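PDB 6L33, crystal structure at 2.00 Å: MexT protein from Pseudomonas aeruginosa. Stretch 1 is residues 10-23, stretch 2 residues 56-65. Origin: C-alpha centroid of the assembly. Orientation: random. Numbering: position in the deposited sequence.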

ATOM      1  N   PHE B  10      12.265 -10.564  12.598  1.00 22.70           N
ATOM      2  CA  PHE B  10      12.422  -9.125  12.738  1.00 26.12           C
ATOM      3  C   PHE B  10      11.226  -8.413  12.123  1.00 18.03           C
ATOM      4  O   PHE B  10      10.735  -8.805  11.061  1.00 21.96           O
ATOM      5  CB  PHE B  10      13.722  -8.652  12.085  1.00 23.77           C
ATOM      6  CG  PHE B  10      14.947  -8.940  12.904  1.00 26.38           C
ATOM      7  CD1 PHE B  10      15.021  -8.532  14.225  1.00 37.79           C
ATOM      8  CD2 PHE B  10      16.016  -9.630  12.361  1.00 36.07           C
ATOM      9  CE1 PHE B  10      16.142  -8.797  14.986  1.00 40.12           C
ATOM     10  CE2 PHE B  10      17.142  -9.899  13.118  1.00 44.31           C
ATOM     11  CZ  PHE B  10      17.205  -9.482  14.431  1.00 42.53           C
ATOM     12  N   ARG B  11      10.756  -7.374  12.807  1.00 17.37           N
ATOM     13  CA  ARG B  11       9.591  -6.607  12.385  1.00 26.31           C
ATOM     14  C   ARG B  11      10.009  -5.158  12.189  1.00 18.14           C
ATOM     15  O   ARG B  11      10.453  -4.502  13.139  1.00 21.23           O
ATOM     16  CB  ARG B  11       8.461  -6.720  13.412  1.00 20.69           C
ATOM     17  CG  ARG B  11       7.880  -8.123  13.525  1.00 24.25           C
ATOM     18  CD  ARG B  11       7.097  -8.323  14.815  1.00 25.19           C
ATOM     19  NE  ARG B  11       6.612  -9.696  14.943  1.00 28.78           N
ATOM     20  CZ  ARG B  11       7.297 -10.684  15.514  1.00 32.59           C
ATOM     21  NH1 ARG B  11       6.776 -11.903  15.583  1.00 45.13           N
ATOM     22  NH2 ARG B  11       8.501 -10.453  16.021  1.00 31.54           N
ATOM     23  N   ILE B  12       9.883  -4.667  10.957  1.00 22.88           N
ATOM     24  CA  ILE B  12      10.269  -3.308  10.608  1.00 17.78           C
ATOM     25  C   ILE B  12       9.107  -2.630   9.894  1.00 14.11           C
ATOM     26  O   ILE B  12       8.228  -3.282   9.324  1.00 15.47           O
ATOM     27  CB  ILE B  12      11.538  -3.262   9.727  1.00 20.02           C
ATOM     28  CG1 ILE B  12      11.235  -3.781   8.321  1.00 19.48           C
ATOM     29  CG2 ILE B  12      12.667  -4.062  10.357  1.00 19.58           C
ATOM     30  CD1 ILE B  12      12.417  -3.693   7.372  1.00 20.49           C
ATOM     31  N   GLY B  13       9.112  -1.301   9.936  1.00 18.23           N
ATOM     32  CA  GLY B  13       8.113  -0.490   9.261  1.00 14.43           C
ATOM     33  C   GLY B  13       8.755   0.315   8.143  1.00 17.71           C
ATOM     34  O   GLY B  13       9.823   0.900   8.322  1.00 16.53           O
ATOM     35  N   LEU B  14       8.095   0.329   6.988  1.00 13.75           N
ATOM     36  CA  LEU B  14       8.652   1.006   5.828  1.00 11.54           C
ATOM     37  C   LEU B  14       7.581   1.831   5.136  1.00 14.17           C
ATOM     38  O   LEU B  14       6.449   1.373   4.959  1.00 11.12           O
ATOM     39  CB  LEU B  14       9.258   0.010   4.826  1.00 14.07           C
ATOM     40  CG  LEU B  14      10.515  -0.756   5.239  1.00 24.93           C
ATOM     41  CD1 LEU B  14      10.963  -1.666   4.105  1.00 16.22           C
ATOM     42  CD2 LEU B  14      11.639   0.193   5.651  1.00 14.52           C
ATOM     43  N   SER B  15       7.949   3.051   4.757  1.00 13.76           N
ATOM     44  CA  SER B  15       7.120   3.830   3.851  1.00 19.61           C
ATOM     45  C   SER B  15       6.998   3.095   2.522  1.00 15.90           C
ATOM     46  O   SER B  15       7.908   2.375   2.102  1.00 19.18           O
ATOM     47  CB  SER B  15       7.722   5.221   3.649  1.00 15.22           C
ATOM     48  OG  SER B  15       6.964   5.978   2.723  1.00 22.07           O
ATOM     49  N   ASP B  16       5.851   3.266   1.860  1.00 23.42           N
ATOM     50  CA  ASP B  16       5.571   2.444   0.685  1.00 24.20           C
ATOM     51  C   ASP B  16       6.507   2.771  -0.474  1.00 26.29           C
ATOM     52  O   ASP B  16       6.811   1.891  -1.286  1.00 24.01           O
ATOM     53  CB  ASP B  16       4.104   2.588   0.271  1.00 23.23           C
ATOM     54  CG  ASP B  16       3.817   3.880  -0.467  1.00 23.58           C
ATOM     55  OD1 ASP B  16       3.702   4.933   0.191  1.00 29.73           O
ATOM     56  OD2 ASP B  16       3.686   3.837  -1.707  1.00 27.36           O
ATOM     57  N   ASP B  17       6.993   4.010  -0.560  1.00 27.51           N
ATOM     58  CA  ASP B  17       7.964   4.334  -1.599  1.00 23.27           C
ATOM     59  C   ASP B  17       9.351   3.804  -1.252  1.00 25.33           C
ATOM     60  O   ASP B  17      10.048   3.271  -2.124  1.00 23.19           O
ATOM     61  CB  ASP B  17       8.003   5.846  -1.839  1.00 30.98           C
ATOM     62  CG  ASP B  17       8.179   6.643  -0.558  1.00 26.76           C
ATOM     63  OD1 ASP B  17       8.165   6.034   0.532  1.00 28.66           O
ATOM     64  OD2 ASP B  17       8.331   7.881  -0.642  1.00 25.45           O
ATOM     65  N   VAL B  18       9.761   3.926   0.015  1.00 22.63           N
ATOM     66  CA  VAL B  18      11.065   3.427   0.446  1.00 27.04           C
ATOM     67  C   VAL B  18      11.181   1.928   0.210  1.00 23.72           C
ATOM     68  O   VAL B  18      12.261   1.420  -0.115  1.00 17.58           O
ATOM     69  CB  VAL B  18      11.301   3.782   1.930  1.00 24.71           C
ATOM     70  CG1 VAL B  18      12.570   3.116   2.455  1.00 25.41           C
ATOM     71  CG2 VAL B  18      11.372   5.288   2.111  1.00 23.23           C
ATOM     72  N   GLU B  19      10.070   1.201   0.348  1.00 25.25           N
ATOM     73  CA  GLU B  19      10.083  -0.250   0.197  1.00 26.12           C
ATOM     74  C   GLU B  19      10.591  -0.685  -1.175  1.00 31.35           C
ATOM     75  O   GLU B  19      11.210  -1.748  -1.296  1.00 35.09           O
ATOM     76  CB  GLU B  19       8.676  -0.795   0.451  1.00 17.05           C
ATOM     77  CG  GLU B  19       8.509  -2.272   0.185  1.00 21.00           C
ATOM     78  CD  GLU B  19       7.403  -2.883   1.018  1.00 27.90           C
ATOM     79  OE1 GLU B  19       7.004  -4.033   0.732  1.00 24.31           O
ATOM     80  OE2 GLU B  19       6.934  -2.211   1.960  1.00 22.70           O
ATOM     81  N   PHE B  20      10.357   0.119  -2.214  1.00 26.20           N
ATOM     82  CA  PHE B  20      10.745  -0.287  -3.562  1.00 33.16           C
ATOM     83  C   PHE B  20      12.261  -0.371  -3.709  1.00 33.10           C
ATOM     84  O   PHE B  20      12.787  -1.343  -4.260  1.00 35.74           O
ATOM     85  CB  PHE B  20      10.159   0.681  -4.590  1.00 31.91           C
ATOM     86  CG  PHE B  20       8.696   0.474  -4.845  1.00 44.21           C
ATOM     87  CD1 PHE B  20       8.264  -0.501  -5.729  1.00 37.05           C
ATOM     88  CD2 PHE B  20       7.753   1.252  -4.197  1.00 37.35           C
ATOM     89  CE1 PHE B  20       6.914  -0.695  -5.962  1.00 38.22           C
ATOM     90  CE2 PHE B  20       6.405   1.063  -4.424  1.00 40.76           C
ATOM     91  CZ  PHE B  20       5.984   0.088  -5.309  1.00 43.87           C
ATOM     92  N   GLY B  21      12.978   0.638  -3.221  1.00 37.48           N
ATOM     93  CA  GLY B  21      14.416   0.677  -3.389  1.00 27.64           C
ATOM     94  C   GLY B  21      15.198  -0.033  -2.303  1.00 32.93           C
ATOM     95  O   GLY B  21      16.216  -0.671  -2.583  1.00 31.06           O
ATOM     96  N   LEU B  22      14.727   0.061  -1.057  1.00 26.58           N
ATOM     97  CA  LEU B  22      15.490  -0.455   0.075  1.00 18.96           C
ATOM     98  C   LEU B  22      15.376  -1.970   0.197  1.00 31.53           C
ATOM     99  O   LEU B  22      16.371  -2.649   0.478  1.00 28.86           O
ATOM    100  CB  LEU B  22      15.016   0.217   1.366  1.00 27.11           C
ATOM    101  CG  LEU B  22      15.719  -0.081   2.696  1.00 30.29           C
ATOM    102  CD1 LEU B  22      15.640   1.138   3.599  1.00 32.29           C
ATOM    103  CD2 LEU B  22      15.119  -1.289   3.401  1.00 38.25           C
ATOM    104  N   LEU B  23      14.176  -2.511  -0.004  1.00 32.19           N
ATOM    105  CA  LEU B  23      13.917  -3.911   0.329  1.00 24.32           C
ATOM    106  C   LEU B  23      14.724  -4.901  -0.507  1.00 29.24           C
ATOM    107  O   LEU B  23      15.321  -5.818   0.083  1.00 26.96           O
ATOM    108  CB  LEU B  23      12.410  -4.180   0.229  1.00 29.34           C
ATOM    109  CG  LEU B  23      11.749  -5.172   1.189  1.00 26.78           C
ATOM    110  CD1 LEU B  23      10.249  -5.170   1.016  1.00 28.75           C
ATOM    111  CD2 LEU B  23      12.265  -6.554   0.950  1.00 38.38           C
ATOM    112  N   GLY B  56       4.897  -1.925  19.842  1.00 21.06           N
ATOM    113  CA  GLY B  56       5.731  -3.088  19.629  1.00 20.89           C
ATOM    114  C   GLY B  56       5.574  -3.765  18.287  1.00 21.82           C
ATOM    115  O   GLY B  56       6.146  -4.843  18.090  1.00 29.31           O
ATOM    116  N   GLU B  57       4.825  -3.168  17.355  1.00 19.77           N
ATOM    117  CA  GLU B  57       4.599  -3.806  16.061  1.00 19.91           C
ATOM    118  C   GLU B  57       5.860  -3.825  15.209  1.00 21.98           C
ATOM    119  O   GLU B  57       6.019  -4.709  14.358  1.00 21.28           O
ATOM    120  CB  GLU B  57       3.470  -3.094  15.317  1.00 22.45           C
ATOM    121  CG  GLU B  57       2.086  -3.382  15.871  1.00 25.80           C
ATOM    122  CD  GLU B  57       1.017  -2.506  15.252  1.00 29.40           C
ATOM    123  OE1 GLU B  57       0.921  -1.321  15.638  1.00 32.71           O
ATOM    124  OE2 GLU B  57       0.275  -3.000  14.378  1.00 34.14           O
ATOM    125  N   ILE B  58       6.753  -2.854  15.400  1.00 17.22           N
ATOM    126  CA  ILE B  58       8.037  -2.817  14.716  1.00 16.15           C
ATOM    127  C   ILE B  58       9.104  -2.463  15.739  1.00 22.05           C
ATOM    128  O   ILE B  58       8.829  -1.856  16.776  1.00 20.34           O
ATOM    129  CB  ILE B  58       8.068  -1.807  13.541  1.00 17.32           C
ATOM    130  CG1 ILE B  58       7.965  -0.367  14.060  1.00 15.34           C
ATOM    131  CG2 ILE B  58       6.967  -2.112  12.531  1.00 18.80           C
ATOM    132  CD1 ILE B  58       8.078   0.693  12.972  1.00 15.78           C
ATOM    133  N   SER B  59      10.337  -2.867  15.446  1.00 17.61           N
ATOM    134  CA  SER B  59      11.476  -2.428  16.239  1.00 24.92           C
ATOM    135  C   SER B  59      12.165  -1.215  15.640  1.00 17.13           C
ATOM    136  O   SER B  59      12.798  -0.448  16.370  1.00 22.20           O
ATOM    137  CB  SER B  59      12.493  -3.562  16.391  1.00 22.17           C
ATOM    138  OG  SER B  59      13.117  -3.855  15.154  1.00 22.91           O
ATOM    139  N   VAL B  60      12.041  -1.023  14.330  1.00 18.94           N
ATOM    140  CA  VAL B  60      12.666   0.093  13.637  1.00 16.25           C
ATOM    141  C   VAL B  60      11.830   0.394  12.403  1.00 16.91           C
ATOM    142  O   VAL B  60      11.192  -0.495  11.833  1.00 16.57           O
ATOM    143  CB  VAL B  60      14.136  -0.223  13.270  1.00 21.35           C
ATOM    144  CG1 VAL B  60      14.209  -1.433  12.356  1.00 18.21           C
ATOM    145  CG2 VAL B  60      14.821   0.984  12.637  1.00 18.14           C
ATOM    146  N   GLY B  61      11.814   1.656  12.008  1.00 19.37           N
ATOM    147  CA  GLY B  61      11.095   2.061  10.817  1.00 20.22           C
ATOM    148  C   GLY B  61      11.912   3.032   9.996  1.00 20.60           C
ATOM    149  O   GLY B  61      12.693   3.824  10.524  1.00 18.20           O
ATOM    150  N   VAL B  62      11.731   2.947   8.682  1.00 12.22           N
ATOM    151  CA  VAL B  62      12.281   3.912   7.738  1.00 22.76           C
ATOM    152  C   VAL B  62      11.096   4.537   7.021  1.00 20.21           C
ATOM    153  O   VAL B  62      10.473   3.904   6.160  1.00 19.50           O
ATOM    154  CB  VAL B  62      13.261   3.270   6.748  1.00 25.75           C
ATOM    155  CG1 VAL B  62      13.894   4.340   5.868  1.00 25.43           C
ATOM    156  CG2 VAL B  62      14.327   2.491   7.499  1.00 18.69           C
ATOM    157  N   SER B  63      10.790   5.780   7.374  1.00 15.95           N
ATOM    158  CA  SER B  63       9.544   6.413   6.978  1.00 16.73           C
ATOM    159  C   SER B  63       9.737   7.920   7.004  1.00 22.05           C
ATOM    160  O   SER B  63      10.697   8.430   7.588  1.00 18.66           O
ATOM    161  CB  SER B  63       8.400   6.009   7.919  1.00 16.94           C
ATOM    162  OG  SER B  63       7.149   6.476   7.451  1.00 22.29           O
ATOM    163  N   TYR B  64       8.818   8.626   6.353  1.00 13.94           N
ATOM    164  CA  TYR B  64       8.632  10.029   6.679  1.00 13.83           C
ATOM    165  C   TYR B  64       8.136  10.125   8.114  1.00 22.50           C
ATOM    166  O   TYR B  64       7.269   9.356   8.539  1.00 20.27           O
ATOM    167  CB  TYR B  64       7.640  10.683   5.719  1.00 17.47           C
ATOM    168  CG  TYR B  64       8.041  10.547   4.271  1.00 22.55           C
ATOM    169  CD1 TYR B  64       9.024  11.363   3.724  1.00 15.55           C
ATOM    170  CD2 TYR B  64       7.451   9.591   3.458  1.00 15.84           C
ATOM    171  CE1 TYR B  64       9.400  11.236   2.401  1.00 17.85           C
ATOM    172  CE2 TYR B  64       7.818   9.456   2.137  1.00 19.46           C
ATOM    173  CZ  TYR B  64       8.792  10.282   1.612  1.00 21.40           C
ATOM    174  OH  TYR B  64       9.159  10.147   0.293  1.00 21.07           O
ATOM    175  N   THR B  65       8.714  11.042   8.878  1.00 17.28           N
ATOM    176  CA  THR B  65       8.388  11.163  10.291  1.00 22.89           C
ATOM    177  C   THR B  65       8.124  12.617  10.638  1.00 19.64           C
ATOM    178  O   THR B  65       8.775  13.523  10.109  1.00 19.71           O
ATOM    179  CB  THR B  65       9.514  10.619  11.180  1.00 25.31           C
ATOM    180  OG1 THR B  65      10.721  11.344  10.915  1.00 33.58           O
ATOM    181  CG2 THR B  65       9.744   9.136  10.915  1.00 24.48           C
TER

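The two stretches pair as neighbouring parallel strands, their N-to-C directions 27° apart, and together they bury 599 Å² of surface. The evidence for pairing is a ladder of four backbone hydrogen bonds whose donors alternate between the stretches. Ser-59 N donates to Arg-11 O (2.8 Å, 170° at the hydrogen), Gly-13 N to Val-60 O (2.9 Å, 160°), Val-62 N to Gly-13 O (2.8 Å, 156°), and Ser-15 N to Val-62 O (3.0 Å, 166°). Gly-13 therefore has both its amide and its carbonyl satisfied by the partner strand, as does Val-62 in return. Each carbonyl in the ladder also receives a CA-H...O contact, the shortest from Gly-61 CA to Gly-13 O at 3.0 Å.

The two glycines face each other in register, with Gly-13 CA and Gly-61 CA 4.2 Å apart. The space a side chain would need is occupied by Ile-58: an ideal CB on Gly-13 would lie 2.8 Å from Ile-58 CD1, a clash, and one on Gly-61 would be crowded by the same atom at 3.1 Å. Ile-58 also packs against the backbone, its CG2 3.4 Å from Ile-12 C.

On the other face of the sheet the side chains are apolar. Ile-12 CG2 meets Val-60 CG1 at 3.6 Å, and Leu-14 CD2 reaches Val-62 CB at the same distance. Val-62, in the t rotamer, is the residue most covered by the opposite stretch (90 Å²). Its CG1 lies 3.9 Å from Val-18 CG1 and 4.3 Å from Leu-22 CD1, so this compact branched side chain joins strand packing to helix packing. All these residues are buried, and their hydrocarbon side chains leave no polar group there to satisfy.

Beyond the ladder, polar side chains take over. Asp-17, with chi1 at 51° (p), divides its carboxylate between two hydroxyls: Tyr-64 OH donates to Asp-17 OD2 at 2.6 Å, across the stretches, while Ser-15 OG donates to Asp-17 OD1 at a very short 2.5 Å. Val-18 N adds a weak bond to Asp-17 OD1 (2.7 Å, but only 129°). Both oxygens of this buried acid are thus satisfied. Tyr-64 suits its place through length: its CA-to-CB bond points sideways, yet its ring carries the hydroxyl to the acid, with Asp-17 OD2 near the ring plane at the edge. Ser-15 serves both stretches, since its amide N donates to Val-62 O while its carbonyl O accepts from Glu-19 N of its own stretch (3.0 Å). Ser-63 OG instead donates within its own stretch, to Tyr-64 O at 3.1 Å.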